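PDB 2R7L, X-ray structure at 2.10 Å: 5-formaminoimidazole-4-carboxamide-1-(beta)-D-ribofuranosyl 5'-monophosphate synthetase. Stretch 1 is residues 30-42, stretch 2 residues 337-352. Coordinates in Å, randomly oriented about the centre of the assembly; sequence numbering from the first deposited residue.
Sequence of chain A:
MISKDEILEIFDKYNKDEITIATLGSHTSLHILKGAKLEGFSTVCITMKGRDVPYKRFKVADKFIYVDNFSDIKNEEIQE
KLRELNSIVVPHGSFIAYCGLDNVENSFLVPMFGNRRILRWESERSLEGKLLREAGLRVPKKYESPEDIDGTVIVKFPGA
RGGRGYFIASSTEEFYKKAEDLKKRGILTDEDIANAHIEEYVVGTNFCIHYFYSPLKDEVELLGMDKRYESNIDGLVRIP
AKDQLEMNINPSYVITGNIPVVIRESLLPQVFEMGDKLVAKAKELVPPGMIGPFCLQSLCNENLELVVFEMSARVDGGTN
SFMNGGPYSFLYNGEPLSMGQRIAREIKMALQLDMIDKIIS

Stretch 1, residues 30-42: LHILKGAKLEGFS
Stretch 2, residues 337-352: LSMGQRIAREIKMALQ

Two helices, residues 30-38 and 339-352, run in broadly the same direction, their axes crossing at -48° and approaching to 6.9 Å. So close an approach requires a small residue in each pair at the crossing, and the register supplies it as Gly-340, Gly-35 or the two alanines: Ile-32 CA lies 3.8 Å from Gly-340 CA, Gly-35 CA 3.5 Å from Gln-341 CA, and Ala-36 CA 5.0 Å from Ala-344 CA.

Helix 30-38, which begins earlier in the chain, keeps phi/psi mostly near -60/-45, with His-31 at -91/-20. His-31 (chi1 p, chi2 85°) points toward the second stretch, where its ring edge meets the start of the other helix. There Gly-340 N gives a weak hydrogen bond to His-31 ND1 at 3.1 Å, using an amide that has no helical acceptor in the first turn. Ser-338 (chi1 p) is the N-cap; its OG accepts from Gln-341 N at 3.2 Å. Gly-340 CA also makes a CA-H...O contact with His-31 O, 3.2 Å away, and a CB on Gly-340 would clash with that oxygen and with Ile-32 N. Ile-32 turns its side chain away (m, t), but its backbone faces the glycine, and one water donates to both Ile-32 O (2.6 Å) and Gly-340 O (2.7 Å).

Gly-35 is the reciprocal gap: a CB here would clash with Gln-341 N and Gly-340 C. One residue on, Ala-36 CB packs 4.3 Å from Ala-344 CB, methyl against methyl.

Glu-39 (-93/-2; m, m, chi3 -56°) points toward the second helix and gathers its polar side chains. Glu-39 OE2 accepts from Gln-341 NE2 at 2.6 Å, reached by an extended glutamine (t, t, chi3 4°), and forms a salt bridge with Arg-345 NH2 at 2.8 Å. The carboxylate approaches the edge of the guanidinium (Arg-345 t, t, m, chi4 162°), where its N-H groups point outward; Arg-345 NE adds a weak bond to Glu-39 OE1 at 3.5 Å. Lys-348, t at all four chi angles, donates from NZ to Glu-39 O at 2.9 Å, while its long salt bridge from NZ to Glu-39 OE1 spans 3.8 Å.

Gly-40 (106/1) is the first residue past the helix to leave helical phi/psi, in a Schellman motif with Phe-41 N bonded to Ala-36 O (3.0 Å) and Gly-40 N to Lys-37 O (2.9 Å). Its positive phi would jam a CB against the preceding carbonyl, which calls for glycine.

Phe-41 (-80/150; m, chi2 -90°) has its CA-to-CB bond toward the second stretch, and its apolar ring packs on that helix: Phe-41 CE2 lies 4.2 Å from Ala-344 CB, CZ 3.7 Å from Ile-347 CG2 (m, t), and CE1 4.1 Å from Leu-351 CD1 (m, t), the last at the ring edge. Ser-42 (-86/145; t) continues beyond reach.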

# COMPACT_ATOMS: atom_id res chain seq x y z
N LEU A 30 -1.87 -22.40 -5.32
CA LEU A 30 -1.66 -21.03 -5.83
C LEU A 30 -1.50 -19.99 -4.72
O LEU A 30 -0.60 -19.16 -4.80
CB LEU A 30 -2.75 -20.61 -6.80
CG LEU A 30 -2.60 -21.21 -8.21
CD1 LEU A 30 -3.77 -20.80 -9.09
CD2 LEU A 30 -1.29 -20.79 -8.82
N HIS A 31 -2.35 -20.03 -3.70
CA HIS A 31 -2.23 -19.08 -2.61
C HIS A 31 -1.34 -19.59 -1.48
O HIS A 31 -0.83 -18.81 -0.69
CB HIS A 31 -3.59 -18.59 -2.09
CG HIS A 31 -4.46 -19.67 -1.52
ND1 HIS A 31 -4.36 -20.09 -0.22
CD2 HIS A 31 -5.46 -20.39 -2.08
CE1 HIS A 31 -5.25 -21.04 0.01
NE2 HIS A 31 -5.94 -21.22 -1.10
N ILE A 32 -1.15 -20.90 -1.42
CA ILE A 32 -0.15 -21.46 -0.53
C ILE A 32 1.23 -20.96 -0.94
O ILE A 32 2.04 -20.58 -0.09
CB ILE A 32 -0.15 -23.01 -0.54
CG1 ILE A 32 -1.34 -23.55 0.25
CG2 ILE A 32 1.16 -23.55 0.04
CD1 ILE A 32 -1.57 -25.06 0.06
N LEU A 33 1.50 -20.98 -2.24
CA LEU A 33 2.79 -20.55 -2.75
C LEU A 33 2.89 -19.02 -2.77
O LEU A 33 3.88 -18.45 -2.30
CB LEU A 33 3.05 -21.16 -4.14
CG LEU A 33 3.13 -22.69 -4.23
CD1 LEU A 33 3.33 -23.16 -5.66
CD2 LEU A 33 4.22 -23.25 -3.32
N LYS A 34 1.85 -18.36 -3.28
CA LYS A 34 1.80 -16.89 -3.25
C LYS A 34 1.97 -16.36 -1.83
O LYS A 34 2.77 -15.46 -1.59
CB LYS A 34 0.49 -16.35 -3.84
CG LYS A 34 0.45 -14.82 -3.98
CD LYS A 34 1.56 -14.32 -4.89
CE LYS A 34 1.61 -12.80 -4.94
NZ LYS A 34 2.55 -12.33 -5.98
N GLY A 35 1.20 -16.90 -0.89
CA GLY A 35 1.28 -16.47 0.50
C GLY A 35 2.68 -16.62 1.06
O GLY A 35 3.14 -15.77 1.83
N ALA A 36 3.35 -17.70 0.69
CA ALA A 36 4.72 -17.96 1.11
C ALA A 36 5.69 -16.90 0.56
O ALA A 36 6.49 -16.36 1.30
CB ALA A 36 5.15 -19.34 0.66
N LYS A 37 5.61 -16.64 -0.74
CA LYS A 37 6.42 -15.60 -1.35
C LYS A 37 6.20 -14.27 -0.64
O LYS A 37 7.16 -13.56 -0.34
CB LYS A 37 6.07 -15.46 -2.83
CG LYS A 37 6.48 -16.65 -3.69
CD LYS A 37 7.92 -16.55 -4.15
CE LYS A 37 8.06 -15.51 -5.25
NZ LYS A 37 9.43 -15.48 -5.82
N LEU A 38 4.94 -13.93 -0.38
CA LEU A 38 4.59 -12.65 0.25
C LEU A 38 5.16 -12.54 1.65
O LEU A 38 5.36 -11.44 2.16
CB LEU A 38 3.06 -12.45 0.29
CG LEU A 38 2.35 -12.04 -1.00
CD1 LEU A 38 0.83 -12.10 -0.83
CD2 LEU A 38 2.77 -10.66 -1.47
N GLU A 39 5.42 -13.69 2.29
CA GLU A 39 6.03 -13.68 3.63
C GLU A 39 7.56 -13.80 3.60
O GLU A 39 8.21 -13.79 4.63
CB GLU A 39 5.43 -14.79 4.50
CG GLU A 39 3.97 -14.54 4.89
CD GLU A 39 3.81 -13.35 5.83
OE1 GLU A 39 4.46 -13.35 6.90
OE2 GLU A 39 3.04 -12.42 5.50
N GLY A 40 8.12 -13.91 2.40
CA GLY A 40 9.57 -13.87 2.24
C GLY A 40 10.22 -15.20 1.96
O GLY A 40 11.44 -15.28 1.82
N PHE A 41 9.42 -16.26 1.87
CA PHE A 41 9.95 -17.58 1.60
C PHE A 41 10.23 -17.77 0.12
O PHE A 41 9.59 -17.15 -0.73
CB PHE A 41 8.96 -18.66 2.03
CG PHE A 41 8.77 -18.75 3.51
CD1 PHE A 41 9.58 -19.58 4.27
CD2 PHE A 41 7.78 -18.02 4.14
CE1 PHE A 41 9.40 -19.68 5.64
CE2 PHE A 41 7.60 -18.10 5.50
CZ PHE A 41 8.41 -18.93 6.26
N SER A 42 11.22 -18.61 -0.17
CA SER A 42 11.35 -19.16 -1.50
C SER A 42 10.47 -20.42 -1.52
O SER A 42 10.35 -21.11 -0.51
CB SER A 42 12.81 -19.51 -1.80
OG SER A 42 12.97 -19.82 -3.18
N LEU A 337 -5.25 -10.65 3.04
CA LEU A 337 -4.68 -11.87 3.60
C LEU A 337 -5.42 -13.13 3.14
O LEU A 337 -6.61 -13.27 3.41
CB LEU A 337 -4.73 -11.79 5.14
CG LEU A 337 -4.24 -13.00 5.93
CD1 LEU A 337 -2.73 -13.15 5.84
CD2 LEU A 337 -4.67 -12.88 7.38
N SER A 338 -4.71 -14.04 2.46
CA SER A 338 -5.25 -15.36 2.12
C SER A 338 -4.90 -16.39 3.18
O SER A 338 -4.05 -16.15 4.04
CB SER A 338 -4.69 -15.84 0.78
OG SER A 338 -3.30 -16.11 0.89
N MET A 339 -5.54 -17.55 3.12
CA MET A 339 -5.21 -18.65 4.01
C MET A 339 -3.76 -19.10 3.80
O MET A 339 -3.03 -19.35 4.76
CB MET A 339 -6.16 -19.83 3.80
CG MET A 339 -5.91 -20.98 4.75
SD MET A 339 -6.18 -20.56 6.48
CE MET A 339 -7.97 -20.67 6.62
N GLY A 340 -3.36 -19.21 2.54
CA GLY A 340 -1.97 -19.55 2.22
C GLY A 340 -0.93 -18.64 2.89
O GLY A 340 0.12 -19.12 3.35
N GLN A 341 -1.21 -17.34 2.94
CA GLN A 341 -0.29 -16.39 3.59
C GLN A 341 -0.33 -16.49 5.10
O GLN A 341 0.69 -16.27 5.77
CB GLN A 341 -0.58 -14.94 3.17
CG GLN A 341 0.49 -13.98 3.71
CD GLN A 341 0.33 -12.55 3.28
OE1 GLN A 341 -0.64 -12.19 2.60
NE2 GLN A 341 1.28 -11.70 3.67
N ARG A 342 -1.50 -16.81 5.65
CA ARG A 342 -1.67 -17.04 7.08
C ARG A 342 -0.90 -18.28 7.55
O ARG A 342 -0.35 -18.30 8.65
CB ARG A 342 -3.15 -17.19 7.43
CG ARG A 342 -3.41 -17.38 8.93
CD ARG A 342 -2.96 -16.17 9.71
NE ARG A 342 -2.93 -16.38 11.16
CZ ARG A 342 -1.89 -16.88 11.82
NH1 ARG A 342 -0.79 -17.24 11.17
NH2 ARG A 342 -1.96 -17.02 13.15
N ILE A 343 -0.87 -19.31 6.72
CA ILE A 343 -0.06 -20.49 7.00
C ILE A 343 1.43 -20.11 7.03
O ILE A 343 2.13 -20.37 8.00
CB ILE A 343 -0.32 -21.61 5.96
CG1 ILE A 343 -1.71 -22.21 6.16
CG2 ILE A 343 0.76 -22.69 6.02
CD1 ILE A 343 -2.23 -22.97 4.96
N ALA A 344 1.89 -19.45 5.96
CA ALA A 344 3.28 -19.02 5.81
C ALA A 344 3.76 -18.16 6.98
O ALA A 344 4.88 -18.30 7.45
CB ALA A 344 3.47 -18.27 4.52
N ARG A 345 2.89 -17.28 7.45
CA ARG A 345 3.20 -16.41 8.55
C ARG A 345 3.44 -17.20 9.84
O ARG A 345 4.37 -16.91 10.59
CB ARG A 345 2.08 -15.40 8.75
CG ARG A 345 2.19 -14.61 10.03
CD ARG A 345 1.32 -13.38 9.94
NE ARG A 345 1.55 -12.70 8.67
CZ ARG A 345 0.72 -11.81 8.13
NH1 ARG A 345 -0.40 -11.48 8.76
NH2 ARG A 345 1.02 -11.25 6.97
N GLU A 346 2.59 -18.19 10.10
CA GLU A 346 2.75 -19.02 11.28
C GLU A 346 4.09 -19.73 11.19
O GLU A 346 4.79 -19.87 12.18
CB GLU A 346 1.60 -20.03 11.42
CG GLU A 346 1.38 -20.59 12.86
CD GLU A 346 0.70 -19.59 13.78
OE1 GLU A 346 0.49 -18.42 13.37
OE2 GLU A 346 0.37 -19.97 14.93
N ILE A 347 4.45 -20.17 9.99
CA ILE A 347 5.75 -20.79 9.79
C ILE A 347 6.87 -19.78 10.08
O ILE A 347 7.79 -20.07 10.83
CB ILE A 347 5.88 -21.42 8.39
CG1 ILE A 347 4.86 -22.56 8.24
CG2 ILE A 347 7.28 -21.94 8.18
CD1 ILE A 347 4.85 -23.23 6.86
N LYS A 348 6.75 -18.58 9.49
CA LYS A 348 7.70 -17.49 9.72
C LYS A 348 7.88 -17.25 11.22
O LYS A 348 8.98 -17.39 11.74
CB LYS A 348 7.22 -16.22 9.03
CG LYS A 348 8.27 -15.13 8.88
CD LYS A 348 7.64 -13.86 8.35
CE LYS A 348 8.66 -12.97 7.68
NZ LYS A 348 8.01 -11.91 6.86
N MET A 349 6.80 -16.91 11.90
CA MET A 349 6.82 -16.66 13.34
C MET A 349 7.37 -17.81 14.18
O MET A 349 8.03 -17.57 15.20
CB MET A 349 5.42 -16.32 13.83
CG MET A 349 5.09 -14.85 13.76
SD MET A 349 3.51 -14.51 14.55
CE MET A 349 3.81 -15.07 16.23
N ALA A 350 7.07 -19.04 13.78
CA ALA A 350 7.55 -20.20 14.52
C ALA A 350 9.07 -20.29 14.42
O ALA A 350 9.75 -20.46 15.43
CB ALA A 350 6.89 -21.47 14.01
N LEU A 351 9.59 -20.17 13.20
CA LEU A 351 11.04 -20.13 12.98
C LEU A 351 11.73 -19.03 13.79
O LEU A 351 12.79 -19.26 14.37
CB LEU A 351 11.35 -19.94 11.50
CG LEU A 351 11.07 -21.15 10.61
CD1 LEU A 351 11.12 -20.78 9.14
CD2 LEU A 351 12.07 -22.26 10.94
N GLN A 352 11.13 -17.85 13.83
CA GLN A 352 11.69 -16.71 14.54
C GLN A 352 11.66 -16.86 16.07
O GLN A 352 12.50 -16.30 16.77
CB GLN A 352 10.94 -15.42 14.17
CG GLN A 352 11.20 -14.92 12.76
CD GLN A 352 10.42 -13.65 12.45
OE1 GLN A 352 9.62 -13.19 13.27
NE2 GLN A 352 10.65 -13.09 11.27
O HOH W 1 1.94 -20.94 2.51
O HOH W 2 5.17 -10.94 8.15